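Local structure of beta-N-acetylglucosaminidase (Thermotoga maritima, 3WO8) at residues B[275-279]-B[307-313]. The protein probably hydrolyses terminal non-reducing N-acetyl-D-hexosamine residues from N-acetyl-beta-D-hexosaminides, as a member of glycoside hydrolase family 3. Sequence-based numbering, arbitrary orientation.
Sequences LFLNA and KVQKDKV
A helix of the TIM barrel, 269-279, which precedes barrel strand 283-286, meets through its C-terminal part the start of helix 310-326, which follows the last barrel helix 292-304. Residues 275-278 are helical. Val308 (phi/psi -130/128) and Gln309 (-68/115) are extended, and Gln309 occupies the N-cap position before the helix that starts at Lys310. The backbones come nearest at Asn278 and Gln309, with CA atoms 6.5 Å apart.

Asn278, chi1 m, supplies the central polar link. Its OD1 accepts a nearly straight hydrogen bond from Gln309 N (3.2 Å, 166° at the hydrogen), so a short side-chain amide satisfies a backbone donor at the helix entrance. Asn278 ND2 lies 3.5 Å from Lys307 O, a looser polar approach. Lys312, chi1 m, chi2 off its wells at -131°, chi3 and chi4 t, has its CA-CB bond directed toward 275-279; its long chain passes Leu277 O (CD to O 3.6 Å) and delivers NZ to Asn278 O at 3.1 Å, a hydrogen bond to a carbonyl near the helix C-terminus.

Beneath this polar layer Leu277, chi1 m and chi2 t, places CD1 4.4 Å from Val308 CG1 and 4.3 Å from Val313 CG2. Leu299 and Leu303 of helix 292-304 extend the apolar patch, where branched aliphatic residues suit a buried seam.

Asn278 thus serves twice as acceptor, through side chain and backbone, and the Lys312 ammonium sits at the negative end of one helix dipole, a favourable electrostatic match.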
ATOM      1  N   LEU B 275      31.245  24.452   6.613  1.00 51.43           N
ATOM      2  CA  LEU B 275      31.463  24.597   5.198  1.00 59.27           C
ATOM      3  C   LEU B 275      30.132  24.620   4.479  1.00 64.12           C
ATOM      4  O   LEU B 275      29.916  25.426   3.570  1.00 65.32           O
ATOM      5  CB  LEU B 275      32.368  23.487   4.676  1.00 62.72           C
ATOM      6  CG  LEU B 275      33.746  23.541   5.350  1.00 64.02           C
ATOM      7  CD1 LEU B 275      34.610  22.368   4.940  1.00 66.34           C
ATOM      8  CD2 LEU B 275      34.457  24.859   5.070  1.00 65.60           C
ATOM      9  N   PHE B 276      29.226  23.756   4.931  1.00 66.04           N
ATOM     10  CA  PHE B 276      27.915  23.612   4.303  1.00 59.10           C
ATOM     11  C   PHE B 276      27.084  24.882   4.474  1.00 57.08           C
ATOM     12  O   PHE B 276      26.742  25.543   3.485  1.00 57.56           O
ATOM     13  CB  PHE B 276      27.200  22.379   4.873  1.00 54.94           C
ATOM     14  CG  PHE B 276      25.794  22.217   4.404  1.00 47.32           C
ATOM     15  CD1 PHE B 276      25.523  21.671   3.160  1.00 44.01           C
ATOM     16  CD2 PHE B 276      24.735  22.597   5.230  1.00 43.88           C
ATOM     17  CE1 PHE B 276      24.220  21.520   2.722  1.00 42.75           C
ATOM     18  CE2 PHE B 276      23.432  22.440   4.806  1.00 44.30           C
ATOM     19  CZ  PHE B 276      23.170  21.892   3.549  1.00 44.66           C
ATOM     20  N   LEU B 277      26.779  25.241   5.714  1.00 51.32           N
ATOM     21  CA  LEU B 277      25.950  26.421   5.950  1.00 52.22           C
ATOM     22  C   LEU B 277      26.505  27.701   5.300  1.00 59.57           C
ATOM     23  O   LEU B 277      25.767  28.495   4.701  1.00 59.62           O
ATOM     24  CB  LEU B 277      25.770  26.637   7.443  1.00 51.46           C
ATOM     25  CG  LEU B 277      24.780  25.700   8.142  1.00 49.17           C
ATOM     26  CD1 LEU B 277      24.816  25.908   9.647  1.00 50.11           C
ATOM     27  CD2 LEU B 277      23.360  25.937   7.673  1.00 48.99           C
ATOM     28  N   ASN B 278      27.819  27.875   5.407  1.00 66.84           N
ATOM     29  CA  ASN B 278      28.517  29.015   4.807  1.00 68.27           C
ATOM     30  C   ASN B 278      28.554  28.937   3.294  1.00 68.28           C
ATOM     31  O   ASN B 278      28.621  29.977   2.644  1.00 72.23           O
ATOM     32  CB  ASN B 278      29.944  29.172   5.370  1.00 65.48           C
ATOM     33  CG  ASN B 278      29.949  29.567   6.849  1.00 67.87           C
ATOM     34  OD1 ASN B 278      28.968  30.136   7.370  1.00 70.72           O
ATOM     35  ND2 ASN B 278      31.039  29.251   7.538  1.00 59.90           N
ATOM     36  N   ALA B 279      28.494  27.727   2.733  1.00 58.65           N
ATOM     37  CA  ALA B 279      28.419  27.577   1.288  1.00 56.67           C
ATOM     38  C   ALA B 279      27.043  28.007   0.756  1.00 58.28           C
ATOM     39  O   ALA B 279      26.853  28.198  -0.452  1.00 55.37           O
ATOM     40  CB  ALA B 279      28.735  26.145   0.878  1.00 60.64           C
ATOM     41  N   LYS B 307      32.585  31.500  13.910  1.00 79.72           N
ATOM     42  CA  LYS B 307      33.105  30.635  12.847  1.00 83.12           C
ATOM     43  C   LYS B 307      32.010  30.237  11.848  1.00 84.01           C
ATOM     44  O   LYS B 307      32.301  29.608  10.826  1.00 84.64           O
ATOM     45  CB  LYS B 307      33.733  29.369  13.441  1.00 83.42           C
ATOM     46  CG  LYS B 307      35.223  29.441  13.743  1.00 89.67           C
ATOM     47  CD  LYS B 307      35.574  28.569  14.956  1.00102.14           C
ATOM     48  CE  LYS B 307      36.703  27.557  14.710  1.00103.39           C
ATOM     49  NZ  LYS B 307      38.067  28.151  14.624  1.00100.14           N
ATOM     50  N   VAL B 308      30.756  30.570  12.154  1.00 81.08           N
ATOM     51  CA  VAL B 308      29.659  30.381  11.209  1.00 83.41           C
ATOM     52  C   VAL B 308      28.851  31.645  11.089  1.00 81.24           C
ATOM     53  O   VAL B 308      28.376  32.188  12.084  1.00 88.59           O
ATOM     54  CB  VAL B 308      28.739  29.222  11.640  1.00 87.82           C
ATOM     55  CG1 VAL B 308      27.449  29.185  10.840  1.00 79.08           C
ATOM     56  CG2 VAL B 308      29.472  27.917  11.443  1.00 93.12           C
ATOM     57  N   GLN B 309      28.654  32.075   9.855  1.00 81.81           N
ATOM     58  CA  GLN B 309      28.053  33.381   9.586  1.00 83.29           C
ATOM     59  C   GLN B 309      26.592  33.402  10.002  1.00 80.75           C
ATOM     60  O   GLN B 309      25.766  32.715   9.424  1.00 89.56           O
ATOM     61  CB  GLN B 309      28.179  33.750   8.103  1.00 83.33           C
ATOM     62  CG  GLN B 309      29.526  33.384   7.494  1.00 87.09           C
ATOM     63  CD  GLN B 309      29.616  33.678   6.008  1.00 90.42           C
ATOM     64  OE1 GLN B 309      28.703  34.266   5.419  1.00 92.99           O
ATOM     65  NE2 GLN B 309      30.729  33.263   5.389  1.00 85.03           N
ATOM     66  N   LYS B 310      26.280  34.214  10.996  1.00 83.28           N
ATOM     67  CA  LYS B 310      24.909  34.371  11.469  1.00 86.46           C
ATOM     68  C   LYS B 310      23.891  34.748  10.375  1.00 87.87           C
ATOM     69  O   LYS B 310      22.727  34.362  10.462  1.00 88.55           O
ATOM     70  CB  LYS B 310      24.874  35.428  12.575  1.00 92.13           C
ATOM     71  CG  LYS B 310      23.487  35.960  12.915  1.00 94.94           C
ATOM     72  CD  LYS B 310      23.463  36.554  14.316  1.00 95.37           C
ATOM     73  CE  LYS B 310      22.335  37.557  14.486  1.00 95.79           C
ATOM     74  NZ  LYS B 310      22.678  38.588  15.499  1.00 96.42           N
ATOM     75  N   ASP B 311      24.300  35.520   9.374  1.00 90.88           N
ATOM     76  CA  ASP B 311      23.344  35.922   8.334  1.00 91.61           C
ATOM     77  C   ASP B 311      22.759  34.673   7.674  1.00 87.21           C
ATOM     78  O   ASP B 311      21.536  34.524   7.586  1.00 80.30           O
ATOM     79  CB  ASP B 311      23.896  36.926   7.270  1.00 99.51           C
ATOM     80  CG  ASP B 311      25.413  37.141   7.327  1.00104.94           C
ATOM     81  OD1 ASP B 311      25.964  37.388   8.427  1.00108.03           O
ATOM     82  OD2 ASP B 311      26.046  37.107   6.245  1.00 95.46           O
ATOM     83  N   LYS B 312      23.642  33.761   7.272  1.00 81.60           N
ATOM     84  CA  LYS B 312      23.241  32.544   6.557  1.00 77.14           C
ATOM     85  C   LYS B 312      22.325  31.643   7.384  1.00 72.85           C
ATOM     86  O   LYS B 312      21.393  31.061   6.863  1.00 79.30           O
ATOM     87  CB  LYS B 312      24.478  31.764   6.126  1.00 73.50           C
ATOM     88  CG  LYS B 312      25.481  32.625   5.376  1.00 72.29           C
ATOM     89  CD  LYS B 312      25.963  31.990   4.081  1.00 68.93           C
ATOM     90  CE  LYS B 312      26.358  33.052   3.074  1.00 66.11           C
ATOM     91  NZ  LYS B 312      27.001  32.454   1.882  1.00 62.94           N
ATOM     92  N   VAL B 313      22.602  31.536   8.675  1.00 67.61           N
ATOM     93  CA  VAL B 313      21.780  30.746   9.585  1.00 63.27           C
ATOM     94  C   VAL B 313      20.353  31.284   9.648  1.00 65.53           C
ATOM     95  O   VAL B 313      19.398  30.519   9.507  1.00 70.69           O
ATOM     96  CB  VAL B 313      22.413  30.678  10.988  1.00 60.46           C
ATOM     97  CG1 VAL B 313      21.501  29.991  12.004  1.00 61.12           C
ATOM     98  CG2 VAL B 313      23.717  29.906  10.914  1.00 61.54           C
TER